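Long-range contacts in SusD superfamily protein (Bacteroides fragilis, PDB 3L22), which probably binds glycans at the cell outer membrane and carries bound zinc ions in the crystal: residues S45-D50 / Q265-Y270; D83-A88 / W426-V431; K94-L99 / F122-A127. All coordinates share one frame; numbering follows the deposited sequence. Where two conformers were deposited one is given.

Interaction 1: residues S45-D50 / Q265-Y270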
loop_
_atom_site.group_PDB
_atom_site.type_symbol
_atom_site.label_atom_id
_atom_site.label_comp_id
_atom_site.label_asym_id
_atom_site.label_seq_id
_atom_site.Cartn_x
_atom_site.Cartn_y
_atom_site.Cartn_z
ATOM N N SER A 45 3.554 -1.781 9.347
ATOM C CA SER A 45 3.252 -0.552 8.572
ATOM C C SER A 45 2.269 -0.772 7.434
ATOM O O SER A 45 1.541 0.159 7.036
ATOM C CB SER A 45 4.532 0.175 8.125
ATOM O OG SER A 45 5.301 0.563 9.287
ATOM N N TYR A 46 2.119 -2.017 6.977
ATOM C CA TYR A 46 1.035 -2.342 6.066
ATOM C C TYR A 46 -0.271 -2.464 6.832
ATOM O O TYR A 46 -1.296 -1.929 6.417
ATOM C CB TYR A 46 1.362 -3.666 5.413
ATOM C CG TYR A 46 0.472 -4.257 4.322
ATOM C CD1 TYR A 46 0.687 -3.959 2.989
ATOM C CD2 TYR A 46 -0.508 -5.173 4.625
ATOM C CE1 TYR A 46 -0.054 -4.555 1.972
ATOM C CE2 TYR A 46 -1.265 -5.789 3.626
ATOM C CZ TYR A 46 -1.007 -5.494 2.303
ATOM O OH TYR A 46 -1.686 -6.168 1.326
ATOM N N LEU A 47 -0.223 -3.160 7.971
ATOM C CA LEU A 47 -1.359 -3.271 8.867
ATOM C C LEU A 47 -1.893 -1.898 9.305
ATOM O O LEU A 47 -3.099 -1.745 9.529
ATOM C CB LEU A 47 -0.987 -4.100 10.110
ATOM C CG LEU A 47 -0.870 -5.601 9.838
ATOM C CD1 LEU A 47 0.121 -6.306 10.791
ATOM C CD2 LEU A 47 -2.243 -6.251 9.842
ATOM N N VAL A 48 -0.996 -0.912 9.423
ATOM C CA VAL A 48 -1.384 0.451 9.725
ATOM C C VAL A 48 -2.485 0.954 8.802
ATOM O O VAL A 48 -3.433 1.562 9.278
ATOM C CB VAL A 48 -0.159 1.421 9.708
ATOM C CG1 VAL A 48 -0.593 2.878 9.432
ATOM C CG2 VAL A 48 0.590 1.278 11.000
ATOM N N PHE A 49 -2.379 0.676 7.503
ATOM C CA PHE A 49 -3.381 1.187 6.558
ATOM C C PHE A 49 -4.756 0.523 6.683
ATOM O O PHE A 49 -5.768 1.189 6.426
ATOM C CB PHE A 49 -2.820 1.258 5.136
ATOM C CG PHE A 49 -1.650 2.195 5.051
ATOM C CD1 PHE A 49 -1.848 3.578 5.138
ATOM C CD2 PHE A 49 -0.356 1.718 4.986
ATOM C CE1 PHE A 49 -0.772 4.467 5.107
ATOM C CE2 PHE A 49 0.726 2.608 4.948
ATOM C CZ PHE A 49 0.504 3.983 5.011
ATOM N N ASP A 50 -4.819 -0.726 7.142
ATOM C CA ASP A 50 -6.099 -1.334 7.472
ATOM C C ASP A 50 -6.633 -0.838 8.782
ATOM O O ASP A 50 -7.836 -0.607 8.894
ATOM C CB ASP A 50 -6.014 -2.840 7.445
ATOM C CG ASP A 50 -5.826 -3.353 6.011
ATOM O OD1 ASP A 50 -6.791 -3.189 5.198
ATOM O OD2 ASP A 50 -4.704 -3.804 5.683
ATOM N N GLN A 265 4.554 -9.258 14.552
ATOM C CA GLN A 265 4.810 -8.296 13.484
ATOM C C GLN A 265 4.273 -8.734 12.141
ATOM O O GLN A 265 4.278 -7.948 11.234
ATOM C CB GLN A 265 6.299 -8.032 13.383
ATOM C CG GLN A 265 6.837 -7.332 14.624
ATOM C CD GLN A 265 8.269 -7.009 14.491
ATOM O OE1 GLN A 265 8.741 -6.751 13.376
ATOM N NE2 GLN A 265 9.006 -7.010 15.629
ATOM N N SER A 266 3.832 -9.986 12.008
ATOM C CA SER A 266 3.346 -10.463 10.730
ATOM C C SER A 266 1.853 -10.213 10.579
ATOM O O SER A 266 1.120 -10.123 11.569
ATOM C CB SER A 266 3.577 -11.967 10.559
ATOM O OG SER A 266 2.784 -12.705 11.469
ATOM N N LEU A 267 1.414 -10.127 9.332
ATOM C CA LEU A 267 -0.001 -10.062 9.011
ATOM C C LEU A 267 -0.827 -11.168 9.683
ATOM O O LEU A 267 -1.847 -10.883 10.349
ATOM C CB LEU A 267 -0.195 -10.134 7.496
ATOM C CG LEU A 267 -0.197 -8.809 6.735
ATOM C CD1 LEU A 267 0.886 -7.846 7.119
ATOM C CD2 LEU A 267 -0.273 -9.084 5.222
ATOM N N ALA A 268 -0.386 -12.412 9.535
ATOM C CA ALA A 268 -1.133 -13.540 10.074
ATOM C C ALA A 268 -1.314 -13.474 11.576
ATOM O O ALA A 268 -2.361 -13.861 12.103
ATOM C CB ALA A 268 -0.488 -14.914 9.640
ATOM N N GLU A 269 -0.315 -12.939 12.263
ATOM C CA GLU A 269 -0.399 -12.808 13.706
ATOM C C GLU A 269 -1.481 -11.812 14.151
ATOM O O GLU A 269 -1.998 -11.933 15.262
ATOM C CB GLU A 269 0.953 -12.411 14.286
ATOM C CG GLU A 269 1.904 -13.584 14.327
ATOM C CD GLU A 269 3.287 -13.156 14.707
ATOM O OE1 GLU A 269 3.954 -12.466 13.901
ATOM O OE2 GLU A 269 3.663 -13.450 15.852
ATOM N N TYR A 270 -1.850 -10.887 13.275
ATOM C CA TYR A 270 -2.883 -9.891 13.588
ATOM C C TYR A 270 -4.321 -10.372 13.344
ATOM O O TYR A 270 -5.258 -9.797 13.895
ATOM C CB TYR A 270 -2.566 -8.561 12.834
ATOM C CG TYR A 270 -1.624 -7.698 13.609
ATOM C CD1 TYR A 270 -0.328 -8.104 13.827
ATOM C CD2 TYR A 270 -2.016 -6.484 14.137
ATOM C CE1 TYR A 270 0.548 -7.345 14.546
ATOM C CE2 TYR A 270 -1.125 -5.705 14.862
ATOM C CZ TYR A 270 0.148 -6.155 15.045
ATOM O OH TYR A 270 1.042 -5.450 15.756
#
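Leu-47 of helix 44-52 faces Leu-267, where the short helix 267-271 begins; their CA atoms, 6.9 Å apart, mark the closest passage of the two backbones. Leu-47 is the middle of the contact. Its CG lies anti to its carbonyl carbon (chi1 -74°). One methyl, CD1, sits over a face of the Tyr-270 ring in a CH-pi contact: CD1 of Leu-47 is 3.7 Å from the centroid of the Tyr-270 ring, somewhat off centre toward CG and CD1. The other methyl, CD2, rests 3.8 Å from CB of Tyr-270. Leu-267 comes from a different direction and lays CD1 3.9 Å from CG of Leu-47, while its CD2 reaches CE2 of Tyr-46 at 3.8 Å, the tyrosine and leucine side chains crossing at about a right angle. The Tyr-46 hydroxyl is bonded elsewhere, to the carbonyl of Pro-323, and Val-322 of strand 322-326 packs on both Tyr-46 and Leu-267.

Ser-266 and Glu-269 form a capping box at the start of the short helix. The N of Glu-269 donates to OG of Ser-266 at 3.2 Å, and the N of Ser-266 returns a bond to OE1 of Glu-269 at 3.1 Å. OE1 also takes the Ser-266 hydroxyl on its anti lone pair and pairs with Lys-318. These polar bonds stay within 265-270 or lead elsewhere. The buried contact itself is mainly apolar packing, with CD1 of Leu-47 also 4.0 Å from O of Ser-266, so close packing rather than directed bonding ties helix 44-52 to the turn at 265-270.

Interaction 2: residues D83-A88 / W426-V431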
loop_
_atom_site.group_PDB
_atom_site.type_symbol
_atom_site.label_atom_id
_atom_site.label_comp_id
_atom_site.label_asym_id
_atom_site.label_seq_id
_atom_site.Cartn_x
_atom_site.Cartn_y
_atom_site.Cartn_z
ATOM N N ASP A 83 8.822 3.524 14.326
ATOM C CA ASP A 83 9.282 2.448 13.464
ATOM C C ASP A 83 9.033 2.724 11.989
ATOM O O ASP A 83 9.915 2.488 11.187
ATOM C CB ASP A 83 8.640 1.118 13.814
ATOM C CG ASP A 83 9.040 0.593 15.222
ATOM O OD1 ASP A 83 9.977 1.121 15.871
ATOM O OD2 ASP A 83 8.343 -0.353 15.669
ATOM N N THR A 84 7.844 3.208 11.632
ATOM C CA THR A 84 7.569 3.505 10.243
ATOM C C THR A 84 8.571 4.526 9.722
ATOM O O THR A 84 9.147 4.357 8.646
ATOM C CB THR A 84 6.144 4.039 10.054
ATOM O OG1 THR A 84 5.210 3.024 10.460
ATOM C CG2 THR A 84 5.924 4.452 8.578
ATOM N N TRP A 85 8.768 5.585 10.508
ATOM C CA TRP A 85 9.718 6.646 10.182
ATOM C C TRP A 85 11.156 6.117 10.028
ATOM O O TRP A 85 11.783 6.286 8.979
ATOM C CB TRP A 85 9.675 7.738 11.260
ATOM C CG TRP A 85 10.389 8.976 10.874
ATOM C CD1 TRP A 85 11.704 9.253 11.084
ATOM C CD2 TRP A 85 9.838 10.121 10.198
ATOM N NE1 TRP A 85 12.012 10.481 10.568
ATOM C CE2 TRP A 85 10.887 11.044 10.027
ATOM C CE3 TRP A 85 8.570 10.440 9.701
ATOM C CZ2 TRP A 85 10.711 12.279 9.396
ATOM C CZ3 TRP A 85 8.389 11.663 9.087
ATOM C CH2 TRP A 85 9.462 12.581 8.954
ATOM N N THR A 86 11.669 5.514 11.093
ATOM C CA THR A 86 13.019 5.022 11.113
ATOM C C THR A 86 13.273 4.043 9.973
ATOM O O THR A 86 14.242 4.217 9.250
ATOM C CB THR A 86 13.335 4.366 12.460
ATOM O OG1 THR A 86 13.171 5.353 13.485
ATOM C CG2 THR A 86 14.800 3.822 12.520
ATOM N N TYR A 87 12.379 3.065 9.752
ATOM C CA TYR A 87 12.685 2.034 8.739
ATOM C C TYR A 87 12.425 2.479 7.299
ATOM O O TYR A 87 13.131 2.010 6.407
ATOM C CB TYR A 87 12.081 0.657 9.117
ATOM C CG TYR A 87 12.843 0.133 10.307
ATOM C CD1 TYR A 87 12.442 0.427 11.607
ATOM C CD2 TYR A 87 14.020 -0.572 10.133
ATOM C CE1 TYR A 87 13.191 0.012 12.692
ATOM C CE2 TYR A 87 14.783 -0.972 11.201
ATOM C CZ TYR A 87 14.357 -0.689 12.464
ATOM O OH TYR A 87 15.087 -1.103 13.514
ATOM N N ALA A 88 11.454 3.369 7.075
ATOM C CA ALA A 88 11.286 3.992 5.773
ATOM C C ALA A 88 12.547 4.778 5.395
ATOM O O ALA A 88 13.030 4.628 4.295
ATOM C CB ALA A 88 10.028 4.907 5.700
ATOM N N TRP A 426 -0.632 11.570 11.269
ATOM C CA TRP A 426 0.352 11.247 12.264
ATOM C C TRP A 426 1.278 12.465 12.427
ATOM O O TRP A 426 1.589 13.133 11.441
ATOM C CB TRP A 426 1.171 10.053 11.778
ATOM C CG TRP A 426 0.539 8.714 11.966
ATOM C CD1 TRP A 426 -0.759 8.432 12.313
ATOM C CD2 TRP A 426 1.202 7.464 11.852
ATOM N NE1 TRP A 426 -0.931 7.071 12.416
ATOM C CE2 TRP A 426 0.264 6.457 12.153
ATOM C CE3 TRP A 426 2.518 7.092 11.560
ATOM C CZ2 TRP A 426 0.590 5.096 12.123
ATOM C CZ3 TRP A 426 2.842 5.709 11.538
ATOM C CH2 TRP A 426 1.891 4.754 11.821
ATOM N N PRO A 427 1.705 12.762 13.647
ATOM C CA PRO A 427 2.658 13.846 13.813
ATOM C C PRO A 427 4.078 13.342 13.541
ATOM O O PRO A 427 4.353 12.145 13.676
ATOM C CB PRO A 427 2.490 14.219 15.284
ATOM C CG PRO A 427 2.169 12.869 15.949
ATOM C CD PRO A 427 1.314 12.159 14.939
ATOM N N ILE A 428 4.974 14.254 13.168
ATOM C CA ILE A 428 6.369 13.929 12.991
ATOM C C ILE A 428 6.891 13.347 14.315
ATOM O O ILE A 428 6.694 13.960 15.347
ATOM C CB ILE A 428 7.225 15.158 12.596
ATOM C CG1 ILE A 428 6.752 15.770 11.260
ATOM C CG2 ILE A 428 8.709 14.742 12.540
ATOM C CD1 ILE A 428 6.714 14.808 10.063
ATOM N N PRO A 429 7.523 12.141 14.285
ATOM C CA PRO A 429 7.830 11.468 15.555
ATOM C C PRO A 429 8.989 12.053 16.310
ATOM O O PRO A 429 9.860 12.677 15.719
ATOM C CB PRO A 429 8.188 10.030 15.132
ATOM C CG PRO A 429 8.666 10.198 13.728
ATOM C CD PRO A 429 7.739 11.241 13.149
ATOM N N GLN A 430 9.011 11.794 17.609
ATOM C CA GLN A 430 10.111 12.230 18.482
ATOM C C GLN A 430 11.508 11.825 17.983
ATOM O O GLN A 430 12.447 12.601 18.154
ATOM C CB GLN A 430 9.903 11.694 19.904
ATOM C CG GLN A 430 10.963 12.087 20.959
ATOM C CD GLN A 430 11.006 13.593 21.272
ATOM O OE1 GLN A 430 10.253 14.406 20.704
ATOM N NE2 GLN A 430 11.887 13.963 22.201
ATOM N N VAL A 431 11.646 10.640 17.370
ATOM C CA VAL A 431 12.965 10.233 16.847
ATOM C C VAL A 431 13.521 11.274 15.874
ATOM O O VAL A 431 14.689 11.603 15.928
ATOM C CB VAL A 431 12.974 8.828 16.184
ATOM C CG1 VAL A 431 12.801 7.768 17.226
ATOM C CG2 VAL A 431 11.911 8.703 15.086
#
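Trp-85 turns its indole across the Pro-429 ring, the two side chains crossing at about a right angle. CG of Trp-85 is anti to its backbone N (chi1 -168°), and the bicycle meets proline atoms with one face. Over the five-membered ring lies CG of Pro-429, 3.9 Å from that ring's centroid, in a CH-pi contact; CD of Pro-429 sits nearer the rim, 3.6 Å from CE3 of Trp-85. Farther along the indole, CD1 of Ile-428 touches CZ3 of Trp-85 at 3.7 Å, approaching obliquely. Near the pyrrole end, CG2 of Val-431 is 4.0 Å from CD1 of Trp-85. The indole NE1 donates to Glu-432, and Tyr-135 packs against the ring edge-to-face.

Trp-426 is met differently: OG1 of Thr-84 comes to its edge, in the ring plane, 3.7 Å from CZ3 of Trp-426. That oxygen is engaged by the Glu-80 carbonyl and by Ser-45. A tryptophan spread over a proline N-cap, with methyls of Ile-428 and Val-431 beside it, is a proline-aromatic CH-pi packing; here it joins the long helix 79-103 to the loop leading into the C-terminal helix 430-435 of the SusD fold.

Interaction 3: residues K94-L99 / F122-A127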
loop_
_atom_site.group_PDB
_atom_site.type_symbol
_atom_site.label_atom_id
_atom_site.label_comp_id
_atom_site.label_asym_id
_atom_site.label_seq_id
_atom_site.Cartn_x
_atom_site.Cartn_y
_atom_site.Cartn_z
ATOM N N LYS A 94 19.461 3.534 2.114
ATOM C CA LYS A 94 20.008 2.388 1.385
ATOM C C LYS A 94 19.889 2.543 -0.118
ATOM O O LYS A 94 20.842 2.230 -0.834
ATOM C CB LYS A 94 19.365 1.071 1.831
ATOM C CG LYS A 94 19.876 0.612 3.196
ATOM C CD LYS A 94 19.108 -0.625 3.732
ATOM C CE LYS A 94 19.711 -1.117 5.038
ATOM N NZ LYS A 94 20.955 -1.867 4.661
ATOM N N VAL A 95 18.753 3.045 -0.600
ATOM C CA VAL A 95 18.610 3.313 -2.041
ATOM C C VAL A 95 19.573 4.439 -2.485
ATOM O O VAL A 95 20.277 4.301 -3.458
ATOM C CB VAL A 95 17.157 3.669 -2.450
ATOM C CG1 VAL A 95 17.123 4.256 -3.916
ATOM C CG2 VAL A 95 16.218 2.456 -2.285
ATOM N N ASN A 96 19.637 5.524 -1.730
ATOM C CA ASN A 96 20.501 6.666 -2.075
ATOM C C ASN A 96 21.971 6.185 -2.198
ATOM O O ASN A 96 22.668 6.529 -3.162
ATOM C CB ASN A 96 20.414 7.766 -1.010
ATOM C CG ASN A 96 18.999 8.367 -0.872
ATOM O OD1 ASN A 96 18.159 8.135 -1.713
ATOM N ND2 ASN A 96 18.745 9.121 0.213
ATOM N N THR A 97 22.396 5.370 -1.232
ATOM C CA THR A 97 23.739 4.785 -1.209
ATOM C C THR A 97 23.975 3.792 -2.329
ATOM O O THR A 97 24.993 3.871 -3.001
ATOM C CB THR A 97 24.019 4.140 0.139
ATOM O OG1 THR A 97 23.691 5.114 1.124
ATOM C CG2 THR A 97 25.512 3.712 0.265
ATOM N N PHE A 98 23.022 2.900 -2.552
ATOM C CA PHE A 98 23.080 1.987 -3.682
ATOM C C PHE A 98 23.276 2.752 -4.989
ATOM O O PHE A 98 24.169 2.399 -5.751
ATOM C CB PHE A 98 21.813 1.136 -3.770
ATOM C CG PHE A 98 21.741 0.235 -4.985
ATOM C CD1 PHE A 98 22.344 -1.007 -4.976
ATOM C CD2 PHE A 98 20.998 0.596 -6.093
ATOM C CE1 PHE A 98 22.268 -1.851 -6.073
ATOM C CE2 PHE A 98 20.896 -0.242 -7.195
ATOM C CZ PHE A 98 21.534 -1.464 -7.191
ATOM N N LEU A 99 22.454 3.780 -5.241
ATOM C CA LEU A 99 22.569 4.533 -6.496
ATOM C C LEU A 99 23.927 5.198 -6.636
ATOM O O LEU A 99 24.471 5.226 -7.720
ATOM C CB LEU A 99 21.461 5.586 -6.658
ATOM C CG LEU A 99 20.025 5.055 -6.819
ATOM C CD1 LEU A 99 19.005 6.209 -6.678
ATOM C CD2 LEU A 99 19.859 4.314 -8.149
ATOM N N PHE A 122 12.273 2.829 -7.804
ATOM C CA PHE A 122 10.934 2.362 -7.467
ATOM C C PHE A 122 10.796 2.137 -5.940
ATOM O O PHE A 122 9.826 2.575 -5.354
ATOM C CB PHE A 122 10.585 1.074 -8.211
ATOM C CG PHE A 122 9.315 0.457 -7.753
ATOM C CD1 PHE A 122 8.089 0.884 -8.292
ATOM C CD2 PHE A 122 9.304 -0.492 -6.729
ATOM C CE1 PHE A 122 6.902 0.345 -7.861
ATOM C CE2 PHE A 122 8.105 -1.023 -6.282
ATOM C CZ PHE A 122 6.891 -0.580 -6.864
ATOM N N VAL A 123 11.772 1.463 -5.329
ATOM C CA VAL A 123 11.766 1.218 -3.893
ATOM C C VAL A 123 11.765 2.551 -3.104
ATOM O O VAL A 123 10.962 2.712 -2.195
ATOM C CB VAL A 123 12.907 0.296 -3.478
ATOM C CG1 VAL A 123 12.988 0.143 -1.970
ATOM C CG2 VAL A 123 12.728 -1.083 -4.144
ATOM N N ARG A 124 12.580 3.525 -3.522
ATOM C CA ARG A 124 12.565 4.841 -2.866
ATOM C C ARG A 124 11.217 5.527 -3.053
ATOM O O ARG A 124 10.674 6.090 -2.104
ATOM C CB ARG A 124 13.674 5.705 -3.406
ATOM C CG ARG A 124 13.784 7.067 -2.739
ATOM C CD ARG A 124 15.122 7.712 -3.105
ATOM N NE ARG A 124 15.186 8.073 -4.507
ATOM C CZ ARG A 124 16.303 8.492 -5.118
ATOM N NH1 ARG A 124 17.466 8.639 -4.454
ATOM N NH2 ARG A 124 16.238 8.852 -6.387
ATOM N N ALA A 125 10.652 5.403 -4.251
ATOM C CA ALA A 125 9.368 6.009 -4.574
ATOM C C ALA A 125 8.239 5.430 -3.702
ATOM O O ALA A 125 7.408 6.176 -3.137
ATOM C CB ALA A 125 9.056 5.823 -6.095
ATOM N N LEU A 126 8.249 4.108 -3.547
ATOM C CA LEU A 126 7.272 3.446 -2.714
ATOM C C LEU A 126 7.370 3.869 -1.228
ATOM O O LEU A 126 6.334 4.094 -0.535
ATOM C CB LEU A 126 7.414 1.915 -2.884
ATOM C CG LEU A 126 6.268 1.045 -2.395
ATOM C CD1 LEU A 126 4.887 1.443 -3.015
ATOM C CD2 LEU A 126 6.552 -0.463 -2.609
ATOM N N ALA A 127 8.597 3.989 -0.736
ATOM C CA ALA A 127 8.804 4.375 0.653
ATOM C C ALA A 127 8.234 5.777 0.897
ATOM O O ALA A 127 7.437 5.996 1.831
ATOM C CB ALA A 127 10.277 4.304 0.998
#
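Asn-96 OD1 accepts a nearly straight hydrogen bond of 2.9 Å from NH1 of Arg-124. The oxygen lies in the guanidinium plane, but NH1 is tilted 34° out of the amide carbonyl plane; the amide and guanidinium planes are far from coplanar. A bend in the arginine chain at chi3 (68°) places NE, and CD passes 3.4 Å from OD1 of Asn-96. The amide is held from its other end too: Asn-96 ND2 donates to the carbonyls of Arg-151 and Thr-153. NH2 of Arg-124 forms a salt bridge with Asp-178, which probably balances the buried charge.

Apolar carbon meets a face of the guanidinium. CD1 of Leu-99 is 3.6 Å from NH1 of Arg-124, and CG1 of Val-95 lies 3.8 Å from CB of Arg-124, lining the aliphatic stem. The other Val-95 methyl, CG2, meets CG1 of Val-123 at 4.0 Å. Nearest atoms of the Arg-124 and His-174 side chains are about 4 Å apart; His-174 binds zinc in a structure of this protein, though no zinc is modelled on it here. The segments, nearly antiparallel (159°) with axes 9.9 Å apart, make an antiparallel helix pair, consistent with the TPR-like helical scaffold of SusD proteins.

From the N terminus, helix 44-52 comes first and is met by residues 265-270 in interaction 1, closing a loop of more than 200 residues. Helix 79-103 follows inside that loop. Its segment 83-88 is joined by residues 426-431 near the C terminus, so interactions 1 and 2 cross along the chain. Residues 94-99 of the same helix pair with 122-127 in interaction 3, a short local closure that falls within both longer loops. Interactions 1 and 2 also touch: Ser-45 OG lies 2.7 Å from Thr-84 OG1, a probable hydrogen bond, and Val-48 packs on Trp-426. Helix 79-103 thereby connects the N-terminal helices with the C-terminal end of the chain.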